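Local coordinates for protein glycosyl hyrolase, family 3 (Deinococcus radiodurans, PDB 3TEV) that probably hydrolyses O-glycosidic bonds as a family 3 glycoside hydrolase built on a TIM-barrel domain, at residues A103-Q108 against V157-R162; A115-Q120 against A166-E171; S190-P195 against G265-D270; M23-G28 against F50-E55. All coordinates share one frame; numbering follows the deposited sequence.

Contact 1: residues A103-Q108 against V157-R162; sequences AADDQQ and VTRHGR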
loop_
_atom_site.group_PDB
_atom_site.type_symbol
_atom_site.label_atom_id
_atom_site.label_comp_id
_atom_site.label_asym_id
_atom_site.label_seq_id
_atom_site.Cartn_x
_atom_site.Cartn_y
_atom_site.Cartn_z
ATOM N N ALA A 103 4.267 -23.356 5.289
ATOM C CA ALA A 103 4.808 -24.657 5.695
ATOM C C ALA A 103 3.818 -25.814 5.545
ATOM O O ALA A 103 4.194 -26.896 5.079
ATOM C CB ALA A 103 5.332 -24.584 7.125
ATOM N N ALA A 104 2.567 -25.598 5.954
ATOM C CA ALA A 104 1.504 -26.592 5.753
ATOM C C ALA A 104 1.351 -26.808 4.254
ATOM O O ALA A 104 1.095 -27.922 3.794
ATOM C CB ALA A 104 0.191 -26.103 6.353
ATOM N N ASP A 105 1.529 -25.712 3.515
ATOM C CA ASP A 105 1.615 -25.700 2.059
ATOM C C ASP A 105 0.375 -26.238 1.364
ATOM O O ASP A 105 0.461 -26.877 0.326
ATOM C CB ASP A 105 2.891 -26.387 1.545
ATOM C CG ASP A 105 3.236 -25.987 0.113
ATOM O OD1 ASP A 105 2.886 -24.859 -0.300
ATOM O OD2 ASP A 105 3.860 -26.794 -0.605
ATOM N N ASP A 106 -0.778 -25.945 1.938
ATOM C CA ASP A 106 -2.037 -26.200 1.272
ATOM C C ASP A 106 -2.538 -24.858 0.729
ATOM O O ASP A 106 -3.050 -24.019 1.470
ATOM C CB ASP A 106 -3.036 -26.873 2.236
ATOM C CG ASP A 106 -4.389 -27.150 1.597
ATOM O OD1 ASP A 106 -4.671 -26.641 0.491
ATOM O OD2 ASP A 106 -5.189 -27.888 2.209
ATOM N N GLN A 107 -2.356 -24.674 -0.574
ATOM C CA GLN A 107 -2.747 -23.467 -1.291
ATOM C C GLN A 107 -4.207 -23.134 -1.020
ATOM O O GLN A 107 -4.537 -21.991 -0.710
ATOM C CB GLN A 107 -2.467 -23.636 -2.793
ATOM C CG GLN A 107 -3.207 -22.690 -3.717
ATOM C CD GLN A 107 -2.489 -22.497 -5.060
ATOM O OE1 GLN A 107 -2.259 -23.472 -5.794
ATOM N NE2 GLN A 107 -2.133 -21.231 -5.388
ATOM N N GLN A 108 -5.067 -24.148 -1.100
ATOM C CA GLN A 108 -6.498 -23.958 -0.856
ATOM C C GLN A 108 -6.804 -23.494 0.580
ATOM O O GLN A 108 -7.690 -22.679 0.776
ATOM C CB GLN A 108 -7.285 -25.226 -1.222
ATOM C CG GLN A 108 -8.804 -25.099 -1.110
ATOM C CD GLN A 108 -9.411 -24.174 -2.162
ATOM O OE1 GLN A 108 -9.237 -24.391 -3.365
ATOM N NE2 GLN A 108 -10.142 -23.145 -1.710
ATOM N N VAL A 157 6.447 -18.474 -2.143
ATOM C CA VAL A 157 5.795 -17.190 -1.901
ATOM C C VAL A 157 4.758 -16.913 -2.992
ATOM O O VAL A 157 3.637 -16.503 -2.692
ATOM C CB VAL A 157 6.833 -16.065 -1.736
ATOM C CG1 VAL A 157 6.180 -14.642 -1.813
ATOM C CG2 VAL A 157 7.598 -16.283 -0.409
ATOM N N THR A 158 5.124 -17.178 -4.245
ATOM C CA THR A 158 4.202 -17.031 -5.378
ATOM C C THR A 158 2.920 -17.850 -5.196
ATOM O O THR A 158 1.819 -17.335 -5.393
ATOM C CB THR A 158 4.894 -17.431 -6.701
ATOM O OG1 THR A 158 5.971 -16.527 -6.954
ATOM C CG2 THR A 158 3.913 -17.395 -7.875
ATOM N N ARG A 159 3.054 -19.117 -4.817
ATOM C CA ARG A 159 1.889 -19.993 -4.686
ATOM C C ARG A 159 0.929 -19.560 -3.565
ATOM O O ARG A 159 -0.294 -19.561 -3.758
ATOM C CB ARG A 159 2.297 -21.482 -4.546
ATOM C CG ARG A 159 2.411 -22.207 -5.896
ATOM C CD ARG A 159 2.841 -23.679 -5.775
ATOM N NE ARG A 159 1.845 -24.516 -5.103
ATOM C CZ ARG A 159 1.854 -24.756 -3.757
ATOM N NH1 ARG A 159 2.817 -24.218 -2.950
ATOM N NH2 ARG A 159 0.916 -25.538 -3.230
ATOM N N HIS A 160 1.467 -19.187 -2.405
ATOM C CA HIS A 160 0.597 -18.739 -1.322
ATOM C C HIS A 160 0.139 -17.292 -1.480
ATOM O O HIS A 160 -0.970 -16.938 -1.060
ATOM C CB HIS A 160 1.222 -19.041 0.031
ATOM C CG HIS A 160 1.281 -20.501 0.314
ATOM N ND1 HIS A 160 0.182 -21.211 0.747
ATOM C CD2 HIS A 160 2.276 -21.406 0.149
ATOM C CE1 HIS A 160 0.511 -22.487 0.878
ATOM N NE2 HIS A 160 1.775 -22.631 0.519
ATOM N N GLY A 161 0.971 -16.470 -2.124
ATOM C CA GLY A 161 0.577 -15.106 -2.475
ATOM C C GLY A 161 -0.654 -15.107 -3.368
ATOM O O GLY A 161 -1.572 -14.318 -3.168
ATOM N N ARG A 162 -0.673 -16.010 -4.342
ATOM C CA ARG A 162 -1.804 -16.156 -5.277
ATOM C C ARG A 162 -3.094 -16.465 -4.519
ATOM O O ARG A 162 -4.160 -15.882 -4.800
ATOM C CB ARG A 162 -1.530 -17.271 -6.309
ATOM C CG ARG A 162 -2.569 -17.342 -7.452
ATOM C CD ARG A 162 -2.367 -18.503 -8.443
ATOM N NE ARG A 162 -0.972 -18.668 -8.873
ATOM C CZ ARG A 162 -0.400 -18.066 -9.922
ATOM N NH1 ARG A 162 -1.093 -17.219 -10.695
ATOM N NH2 ARG A 162 0.882 -18.312 -10.196
#

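Contact 2: residues A115-Q120 against A166-E171; sequences AALARQ and AGHTRE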
loop_
_atom_site.group_PDB
_atom_site.type_symbol
_atom_site.label_atom_id
_atom_site.label_comp_id
_atom_site.label_asym_id
_atom_site.label_seq_id
_atom_site.Cartn_x
_atom_site.Cartn_y
_atom_site.Cartn_z
ATOM N N ALA A 115 -10.000 -15.692 2.613
ATOM C CA ALA A 115 -11.391 -15.463 2.262
ATOM C C ALA A 115 -12.196 -15.150 3.508
ATOM O O ALA A 115 -13.006 -14.223 3.486
ATOM C CB ALA A 115 -11.977 -16.640 1.526
ATOM N N ALA A 116 -11.963 -15.894 4.596
ATOM C CA ALA A 116 -12.669 -15.629 5.866
ATOM C C ALA A 116 -12.290 -14.279 6.463
ATOM O O ALA A 116 -13.129 -13.582 7.004
ATOM C CB ALA A 116 -12.406 -16.703 6.865
ATOM N N LEU A 117 -11.018 -13.920 6.376
ATOM C CA LEU A 117 -10.585 -12.637 6.867
ATOM C C LEU A 117 -11.262 -11.522 6.056
ATOM O O LEU A 117 -11.751 -10.538 6.613
ATOM C CB LEU A 117 -9.059 -12.537 6.812
ATOM C CG LEU A 117 -8.453 -11.135 6.959
ATOM C CD1 LEU A 117 -8.891 -10.425 8.289
ATOM C CD2 LEU A 117 -6.916 -11.199 6.815
ATOM N N ALA A 118 -11.311 -11.695 4.743
ATOM C CA ALA A 118 -11.920 -10.682 3.871
ATOM C C ALA A 118 -13.431 -10.516 4.144
ATOM O O ALA A 118 -13.941 -9.384 4.128
ATOM C CB ALA A 118 -11.637 -10.982 2.402
ATOM N N ARG A 119 -14.123 -11.623 4.430
ATOM C CA ARG A 119 -15.552 -11.592 4.770
ATOM C C ARG A 119 -15.804 -10.806 6.046
ATOM O O ARG A 119 -16.802 -10.086 6.143
ATOM C CB ARG A 119 -16.149 -13.004 4.946
ATOM C CG ARG A 119 -16.395 -13.759 3.654
ATOM C CD ARG A 119 -17.231 -15.027 3.863
ATOM N NE ARG A 119 -16.560 -16.015 4.714
ATOM C CZ ARG A 119 -15.693 -16.935 4.283
ATOM N NH1 ARG A 119 -15.366 -17.015 2.998
ATOM N NH2 ARG A 119 -15.163 -17.792 5.144
ATOM N N GLN A 120 -14.928 -10.974 7.035
ATOM C CA GLN A 120 -15.039 -10.187 8.249
ATOM C C GLN A 120 -14.808 -8.685 7.934
ATOM O O GLN A 120 -15.543 -7.827 8.423
ATOM C CB GLN A 120 -14.098 -10.711 9.345
ATOM C CG GLN A 120 -14.428 -10.170 10.758
ATOM C CD GLN A 120 -15.632 -10.882 11.452
ATOM O OE1 GLN A 120 -15.900 -12.088 11.235
ATOM N NE2 GLN A 120 -16.346 -10.133 12.303
ATOM N N ALA A 166 -6.501 -14.131 -4.120
ATOM C CA ALA A 166 -7.772 -14.658 -4.621
ATOM C C ALA A 166 -8.837 -14.723 -3.531
ATOM O O ALA A 166 -10.000 -14.498 -3.792
ATOM C CB ALA A 166 -7.577 -16.047 -5.278
ATOM N N GLY A 167 -8.432 -15.052 -2.309
ATOM C CA GLY A 167 -9.344 -15.043 -1.173
ATOM C C GLY A 167 -9.929 -13.668 -0.886
ATOM O O GLY A 167 -11.079 -13.571 -0.468
ATOM N N HIS A 168 -9.151 -12.605 -1.106
ATOM C CA HIS A 168 -9.646 -11.248 -0.898
ATOM C C HIS A 168 -10.530 -10.819 -2.062
ATOM O O HIS A 168 -11.654 -10.378 -1.882
ATOM C CB HIS A 168 -8.479 -10.268 -0.712
ATOM C CG HIS A 168 -7.937 -10.251 0.677
ATOM N ND1 HIS A 168 -6.996 -11.155 1.118
ATOM C CD2 HIS A 168 -8.239 -9.470 1.741
ATOM C CE1 HIS A 168 -6.726 -10.921 2.391
ATOM N NE2 HIS A 168 -7.471 -9.904 2.795
ATOM N N THR A 169 -9.987 -10.955 -3.259
ATOM C CA THR A 169 -10.634 -10.576 -4.494
ATOM C C THR A 169 -12.021 -11.193 -4.624
ATOM O O THR A 169 -13.000 -10.486 -4.896
ATOM C CB THR A 169 -9.716 -10.965 -5.665
ATOM O OG1 THR A 169 -8.645 -10.013 -5.734
ATOM C CG2 THR A 169 -10.446 -10.927 -6.968
ATOM N N ARG A 170 -12.122 -12.501 -4.390
ATOM C CA ARG A 170 -13.419 -13.160 -4.511
ATOM C C ARG A 170 -14.424 -12.745 -3.422
ATOM O O ARG A 170 -15.625 -12.954 -3.588
ATOM C CB ARG A 170 -13.275 -14.690 -4.612
ATOM C CG ARG A 170 -12.871 -15.411 -3.328
ATOM C CD ARG A 170 -12.695 -16.895 -3.666
ATOM N NE ARG A 170 -12.316 -17.831 -2.601
ATOM C CZ ARG A 170 -13.128 -18.272 -1.634
ATOM N NH1 ARG A 170 -14.365 -17.761 -1.514
ATOM N NH2 ARG A 170 -12.693 -19.205 -0.758
ATOM N N GLU A 171 -13.937 -12.153 -2.325
ATOM C CA GLU A 171 -14.825 -11.670 -1.271
ATOM C C GLU A 171 -15.084 -10.154 -1.346
ATOM O O GLU A 171 -15.695 -9.575 -0.441
ATOM C CB GLU A 171 -14.342 -12.085 0.128
ATOM C CG GLU A 171 -14.292 -13.629 0.396
ATOM C CD GLU A 171 -15.650 -14.353 0.362
ATOM O OE1 GLU A 171 -16.708 -13.712 0.162
ATOM O OE2 GLU A 171 -15.666 -15.599 0.533
HETATM O O HOH W 1 -14.246 -19.686 1.792
#

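Contact 3: residues S190-P195 against G265-D270; sequences SHLALP and GMQAID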
loop_
_atom_site.group_PDB
_atom_site.type_symbol
_atom_site.label_atom_id
_atom_site.label_comp_id
_atom_site.label_asym_id
_atom_site.label_seq_id
_atom_site.Cartn_x
_atom_site.Cartn_y
_atom_site.Cartn_z
ATOM N N SER A 190 22.869 2.235 9.118
ATOM C CA SER A 190 22.506 2.712 10.459
ATOM C C SER A 190 20.982 2.876 10.499
ATOM O O SER A 190 20.327 2.735 9.463
ATOM C CB SER A 190 23.196 4.045 10.790
ATOM O OG SER A 190 22.496 5.140 10.228
ATOM N N HIS A 191 20.413 3.180 11.672
ATOM C CA HIS A 191 18.950 3.388 11.756
ATOM C C HIS A 191 18.453 4.637 10.995
ATOM O O HIS A 191 17.263 4.801 10.771
ATOM C CB HIS A 191 18.443 3.379 13.204
ATOM C CG HIS A 191 18.803 4.607 13.986
ATOM N ND1 HIS A 191 20.062 4.815 14.511
ATOM C CD2 HIS A 191 18.069 5.689 14.335
ATOM C CE1 HIS A 191 20.087 5.974 15.147
ATOM N NE2 HIS A 191 18.889 6.521 15.060
ATOM N N LEU A 192 19.362 5.506 10.572
ATOM C CA LEU A 192 18.955 6.688 9.826
ATOM C C LEU A 192 19.207 6.556 8.328
ATOM O O LEU A 192 18.873 7.450 7.556
ATOM C CB LEU A 192 19.644 7.932 10.373
ATOM C CG LEU A 192 19.314 8.289 11.827
ATOM C CD1 LEU A 192 20.043 9.562 12.209
ATOM C CD2 LEU A 192 17.798 8.460 12.014
ATOM N N ALA A 193 19.795 5.446 7.921
ATOM C CA ALA A 193 20.106 5.254 6.520
ATOM C C ALA A 193 18.985 4.442 5.864
ATOM O O ALA A 193 18.372 3.587 6.516
ATOM C CB ALA A 193 21.461 4.527 6.375
ATOM N N LEU A 194 18.722 4.693 4.586
ATOM C CA LEU A 194 17.779 3.860 3.852
ATOM C C LEU A 194 18.361 2.459 3.707
ATOM O O LEU A 194 19.539 2.315 3.430
ATOM C CB LEU A 194 17.489 4.442 2.464
ATOM C CG LEU A 194 16.725 5.772 2.455
ATOM C CD1 LEU A 194 16.691 6.352 1.046
ATOM C CD2 LEU A 194 15.294 5.606 3.012
ATOM N N PRO A 195 17.544 1.421 3.915
ATOM C CA PRO A 195 18.070 0.090 3.651
ATOM C C PRO A 195 18.413 -0.066 2.176
ATOM O O PRO A 195 17.776 0.569 1.328
ATOM C CB PRO A 195 16.915 -0.844 4.037
ATOM C CG PRO A 195 15.753 0.028 4.387
ATOM C CD PRO A 195 16.229 1.406 4.584
ATOM N N GLY A 265 6.062 8.441 7.192
ATOM C CA GLY A 265 6.488 8.759 8.562
ATOM C C GLY A 265 7.548 7.838 9.165
ATOM O O GLY A 265 7.884 7.940 10.340
HETATM N N MSE A 266 8.082 6.939 8.358
HETATM C CA MSE A 266 9.126 6.046 8.826
HETATM C C MSE A 266 10.471 6.757 8.888
HETATM O O MSE A 266 10.802 7.572 8.016
HETATM C CB MSE A 266 9.163 4.779 7.981
HETATM C CG MSE A 266 8.007 3.847 8.331
HETATM SE SE MSE A 266 7.713 2.484 6.989
HETATM C CE MSE A 266 9.338 1.408 7.281
ATOM N N GLN A 267 11.219 6.444 9.943
ATOM C CA GLN A 267 12.370 7.227 10.377
ATOM C C GLN A 267 13.414 7.514 9.295
ATOM O O GLN A 267 13.846 8.655 9.142
ATOM C CB GLN A 267 13.028 6.574 11.597
ATOM C CG GLN A 267 13.858 7.542 12.435
ATOM C CD GLN A 267 14.398 6.925 13.730
ATOM O OE1 GLN A 267 14.534 5.702 13.853
ATOM N NE2 GLN A 267 14.720 7.783 14.697
ATOM N N ALA A 268 13.819 6.486 8.551
ATOM C CA ALA A 268 14.875 6.644 7.546
ATOM C C ALA A 268 14.509 7.663 6.462
ATOM O O ALA A 268 15.357 8.450 6.047
ATOM C CB ALA A 268 15.255 5.298 6.931
ATOM N N ILE A 269 13.253 7.650 6.013
ATOM C CA ILE A 269 12.779 8.653 5.058
ATOM C C ILE A 269 12.741 10.026 5.723
ATOM O O ILE A 269 13.253 11.022 5.186
ATOM C CB ILE A 269 11.379 8.300 4.497
ATOM C CG1 ILE A 269 11.509 7.315 3.338
ATOM C CG2 ILE A 269 10.619 9.568 4.044
ATOM C CD1 ILE A 269 11.854 7.948 1.993
ATOM N N ASP A 270 12.143 10.050 6.907
ATOM C CA ASP A 270 11.923 11.275 7.647
ATOM C C ASP A 270 13.236 12.013 7.916
ATOM O O ASP A 270 13.264 13.247 7.932
ATOM C CB ASP A 270 11.211 10.944 8.962
ATOM C CG ASP A 270 10.320 12.054 9.443
ATOM O OD1 ASP A 270 9.684 12.757 8.617
ATOM O OD2 ASP A 270 10.246 12.199 10.673
#

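Contact 4: residues M23-G28 against F50-E55; sequences MIDLPG and FGKNVE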
loop_
_atom_site.group_PDB
_atom_site.type_symbol
_atom_site.label_atom_id
_atom_site.label_comp_id
_atom_site.label_asym_id
_atom_site.label_seq_id
_atom_site.Cartn_x
_atom_site.Cartn_y
_atom_site.Cartn_z
HETATM N N MSE A 23 -3.567 9.045 1.540
HETATM C CA MSE A 23 -4.193 8.115 2.457
HETATM C C MSE A 23 -3.672 8.519 3.835
HETATM O O MSE A 23 -2.447 8.552 4.076
HETATM C CB MSE A 23 -3.797 6.668 2.135
HETATM C CG MSE A 23 -4.343 5.629 3.122
HETATM SE SE MSE A 23 -3.963 3.787 2.561
HETATM C CE MSE A 23 -5.638 3.314 1.708
ATOM N N ILE A 24 -4.593 8.827 4.734
ATOM C CA ILE A 24 -4.218 9.323 6.047
ATOM C C ILE A 24 -4.689 8.390 7.148
ATOM O O ILE A 24 -5.538 7.527 6.915
ATOM C CB ILE A 24 -4.818 10.709 6.303
ATOM C CG1 ILE A 24 -6.339 10.612 6.358
ATOM C CG2 ILE A 24 -4.352 11.710 5.249
ATOM C CD1 ILE A 24 -7.008 11.892 6.926
ATOM N N ASP A 25 -4.152 8.583 8.347
ATOM C CA ASP A 25 -4.633 7.861 9.516
ATOM C C ASP A 25 -5.531 8.746 10.365
ATOM O O ASP A 25 -5.529 9.977 10.221
ATOM C CB ASP A 25 -3.471 7.246 10.338
ATOM C CG ASP A 25 -2.445 8.283 10.832
ATOM O OD1 ASP A 25 -2.219 9.334 10.184
ATOM O OD2 ASP A 25 -1.834 8.028 11.890
ATOM N N LEU A 26 -6.294 8.098 11.242
ATOM C CA LEU A 26 -7.270 8.749 12.107
ATOM C C LEU A 26 -6.877 8.547 13.568
ATOM O O LEU A 26 -6.209 7.574 13.900
ATOM C CB LEU A 26 -8.649 8.143 11.855
ATOM C CG LEU A 26 -9.075 8.141 10.387
ATOM C CD1 LEU A 26 -10.280 7.240 10.171
ATOM C CD2 LEU A 26 -9.321 9.574 9.883
ATOM N N PRO A 27 -7.290 9.477 14.450
ATOM C CA PRO A 27 -6.821 9.432 15.845
ATOM C C PRO A 27 -7.358 8.275 16.708
ATOM O O PRO A 27 -6.614 7.740 17.533
ATOM C CB PRO A 27 -7.260 10.785 16.421
ATOM C CG PRO A 27 -8.281 11.332 15.470
ATOM C CD PRO A 27 -8.026 10.719 14.129
ATOM N N GLY A 28 -8.617 7.890 16.535
ATOM C CA GLY A 28 -9.210 6.888 17.413
ATOM C C GLY A 28 -10.311 5.999 16.854
ATOM O O GLY A 28 -10.505 5.928 15.648
ATOM N N PHE A 50 -5.564 1.353 12.004
ATOM C CA PHE A 50 -4.589 0.614 12.804
ATOM C C PHE A 50 -5.208 0.235 14.155
ATOM O O PHE A 50 -6.357 0.571 14.433
ATOM C CB PHE A 50 -3.339 1.471 13.028
ATOM C CG PHE A 50 -2.644 1.864 11.763
ATOM C CD1 PHE A 50 -1.641 1.064 11.228
ATOM C CD2 PHE A 50 -3.004 3.025 11.087
ATOM C CE1 PHE A 50 -1.003 1.422 10.028
ATOM C CE2 PHE A 50 -2.378 3.395 9.898
ATOM C CZ PHE A 50 -1.379 2.598 9.364
ATOM N N GLY A 51 -4.432 -0.445 14.992
ATOM C CA GLY A 51 -4.879 -0.890 16.317
ATOM C C GLY A 51 -5.562 0.203 17.115
ATOM O O GLY A 51 -6.622 -0.021 17.702
ATOM N N LYS A 52 -4.982 1.403 17.106
ATOM C CA LYS A 52 -5.593 2.553 17.766
ATOM C C LYS A 52 -7.032 2.857 17.292
ATOM O O LYS A 52 -7.734 3.623 17.939
ATOM C CB LYS A 52 -4.713 3.799 17.580
ATOM C CG LYS A 52 -4.616 4.300 16.116
ATOM C CD LYS A 52 -3.897 5.639 16.014
ATOM C CE LYS A 52 -3.443 5.870 14.582
ATOM N NZ LYS A 52 -3.251 7.302 14.280
ATOM N N ASN A 53 -7.461 2.292 16.158
ATOM C CA ASN A 53 -8.822 2.557 15.639
ATOM C C ASN A 53 -9.808 1.407 15.839
ATOM O O ASN A 53 -10.969 1.514 15.415
ATOM C CB ASN A 53 -8.791 2.899 14.147
ATOM C CG ASN A 53 -7.727 3.926 13.791
ATOM O OD1 ASN A 53 -6.712 3.587 13.163
ATOM N ND2 ASN A 53 -7.951 5.187 14.184
ATOM N N VAL A 54 -9.343 0.320 16.467
ATOM C CA VAL A 54 -10.075 -0.953 16.528
ATOM C C VAL A 54 -10.294 -1.415 17.969
ATOM O O VAL A 54 -9.336 -1.664 18.697
ATOM C CB VAL A 54 -9.329 -2.076 15.743
ATOM C CG1 VAL A 54 -10.046 -3.436 15.876
ATOM C CG2 VAL A 54 -9.159 -1.699 14.282
ATOM N N GLU A 55 -11.560 -1.528 18.365
ATOM C CA GLU A 55 -11.924 -2.006 19.699
ATOM C C GLU A 55 -12.791 -3.261 19.632
ATOM O O GLU A 55 -12.500 -4.254 20.296
ATOM C CB GLU A 55 -12.636 -0.917 20.499
ATOM C CG GLU A 55 -11.734 0.220 20.918
ATOM C CD GLU A 55 -12.459 1.283 21.733
ATOM O OE1 GLU A 55 -11.797 1.906 22.597
ATOM O OE2 GLU A 55 -13.684 1.499 21.519
HETATM O O HOH W 2 -5.879 5.293 11.452
#

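Contact 1: residues A103-Q108 against V157-R162
Asp105 OD1 takes two bonds from the helix 154-169, one from Arg159 and one from His160. The site is the turn between helices 98-104 and 107-124, laid against a neighbouring helix on the surface of the TIM-barrel domain of family 3. Arg159 NH1 lies 2.7 Å from Asp105 OD1 and makes a salt bridge with a nearly straight hydrogen bond, 175° at the hydrogen. Asp105 OD1 accepts on its syn lone pair, and the oxygen lies in the guanidinium plane. The carboxylate plane stands almost perpendicular to that guanidinium. His160 NE2 donates from the other direction, 2.6 Å from Asp105 OD1, to the anti lone pair. This bond is more bent, and the oxygen is tilted out of the ring plane.

Arg159 has a second conformation, so this salt bridge holds for one of the two. An alanine in place of Asp105 would probably leave His160 NE2 and Arg159 NH1 without their shared acceptor, and the guanidinium freer to swing.

Several features position this first shell. Asp105 leaves the helix with positive phi, and its CG is anti to the backbone N (chi1 -161°), which carries the carboxylate toward helix 154-169. His160 ND1 is hydrogen-bonded to Thr110 OG1 of helix 107-124, which fixes the ring at its other nitrogen. Asp106 is the N-cap of that helix, with OD1 bonded to Leu109 N. Gln107 follows, its chain extended beyond CG beside Arg159. Gln107 CB is 3.9 Å from Arg159 NH2. At the end of the chain, Gln107 NE2 lies 3.0 Å from Arg159 O.

Contact 2: residues A115-Q120 against A166-E171
Glu171 meets Ala118 and Arg119 where the end of helix 154-169 packs on helix 107-124. Its CB touches Ala118 CB at 3.7 Å. Its CG lies 3.4 Å from Ala115 O. Here the chain bends, with chi2 at -64°, and CD comes against the aliphatic part of Arg119, 3.4 Å from Arg119 CG. OE1 stays over the same methylene. OE2 forms the charged tip: Arg119 NH1 donates to Glu171 OE2 at 2.9 Å in a salt bridge. The oxygen lies in the guanidinium plane, but the nitrogen approaches from above the carboxylate plane. Arg170 NH1 makes a second salt bridge to Glu171 OE2 at 3.2 Å, so one oxygen serves two arginines. A water accepts from Arg119 NH1 and Arg170 NH2 and joins them again. An alanine in place of Glu171 would probably leave the two guanidinium groups near each other without the shared negative charge.

Arg170 lays one face of its guanidinium over Ala115 CB, with NH2 3.5 Å from that methyl. Its NE and NH2 form salt bridges with Glu111 and Asp112, one turn before Ala115 on helix 107-124. Next to the charged cluster the backbones come very close. Gly167 O receives a CA-H...O contact from Ala115 CA at 3.3 Å, and a CB on Gly167 would clash with Ala115 N. The His168 ring lies obliquely against Ala118 CB, with ND1 bonded to Ala164 O. His168 also touches Pro175, so helix 154-169 packs on strand 174-180, the next barrel strand in the chain, with helix 107-124 beside it.

Contact 3: residues S190-P195 against G265-D270
Gln267 extends from the start of helix 267-272 and reaches across to the His191 ring and to Leu192 CD2. Its CG is anti to the backbone N (chi1 -158°), and the chain stays extended beyond it. Gln267 OE1 comes to the edge of the His191 ring, 3.6 Å from His191 CD2. The amide and ring planes are 54° apart, so the two groups do not stack. Leu192 crosses the Gln267 chain at a slant, with Leu192 CD2 4.1 Å from Gln267 CG. Leu192 CG in turn sits over one face of the His191 ring, toward its rim.

Ala268 fills the middle of the contact. Its CB points at the loop and meets Ala193 O at 3.6 Å. The same methyl packs on Leu194 CD2 at 3.9 Å. Leu194 CD2 also reaches Ile269 CG1, which is slightly farther away. The contact between the segments is thus mostly van der Waals packing.

The loop has its own order. Residues Ser190 to Ala193 form a type I beta turn, with Ala193 N bonded to Ser190 O. Ser190 OG accepts from Leu192 N at 3.2 Å in an ST turn. Asn272 ND2, one turn further along the helix, bonds to both Leu192 O and Ala268 O.

This places the loop between strands 174-180 and 196-197 against the first turn of helix 267-272. That helix follows strand 258-261 of the barrel. Pro195 is backbone hydrogen-bonded to Val228, beside the two-stranded sheet of 196-197 and 228-229, and Ile269 touches His226.

Contact 4: residues M23-G28 against F50-E55
The backbones are closest at Gly28 and Asn53, whose CA atoms are 4.7 Å apart, and diverge to 8.0 Å between the CA atoms of Asp25 and Phe50. Asn53 ND2 bridges the gap with two hydrogen bonds. It donates to Leu26 O at 3.0 Å and, almost straight (178°), to Gly28 O. Both oxygens lie in its amide plane. The other end of the amide looks back into its own loop, where Phe50 N donates to Asn53 OD1 on a lone pair, which fixes the amide's rotation. A water accepts from Leu26 N and lies 2.6 Å from Asn53 OD1.

These loops follow strands 22-24 and 46-49, adjacent parallel strands joined through helix 33-42 as a beta-alpha-beta unit of the TIM barrel. Lys52 spans them with an extended chain. Its NZ donates to Leu26 O at 3.0 Å, from the face of that carbonyl opposite Asn53. It also makes a salt bridge with Asp25 OD2 at 2.9 Å, coming from above the carboxylate plane. Asp25 OD1 accepts from Gly294 N, after strand 290-291. Asp25 CB rests obliquely against Phe50 CE2, at 4.0 Å.

Overall arrangement
All four contacts lie within the family 3 N-terminal domain, a TIM barrel. Contact 4 comes first along the chain, then contacts 1 and 2, then contact 3. The segments of contacts 1 and 2 alternate in sequence, as both join helix 107-124 to helix 154-169 and the two helices run broadly the same way. Their centres are about 15 Å apart, so together they fasten much of that helix pair. Contact 4 joins the loops after two neighbouring barrel strands, its centre about 22 Å from that of contact 2. Contact 3 lies across the chain's centre from contact 2, about 34 Å between centres. It comes within about 9 Å of contact 4, nearest atoms, without touching.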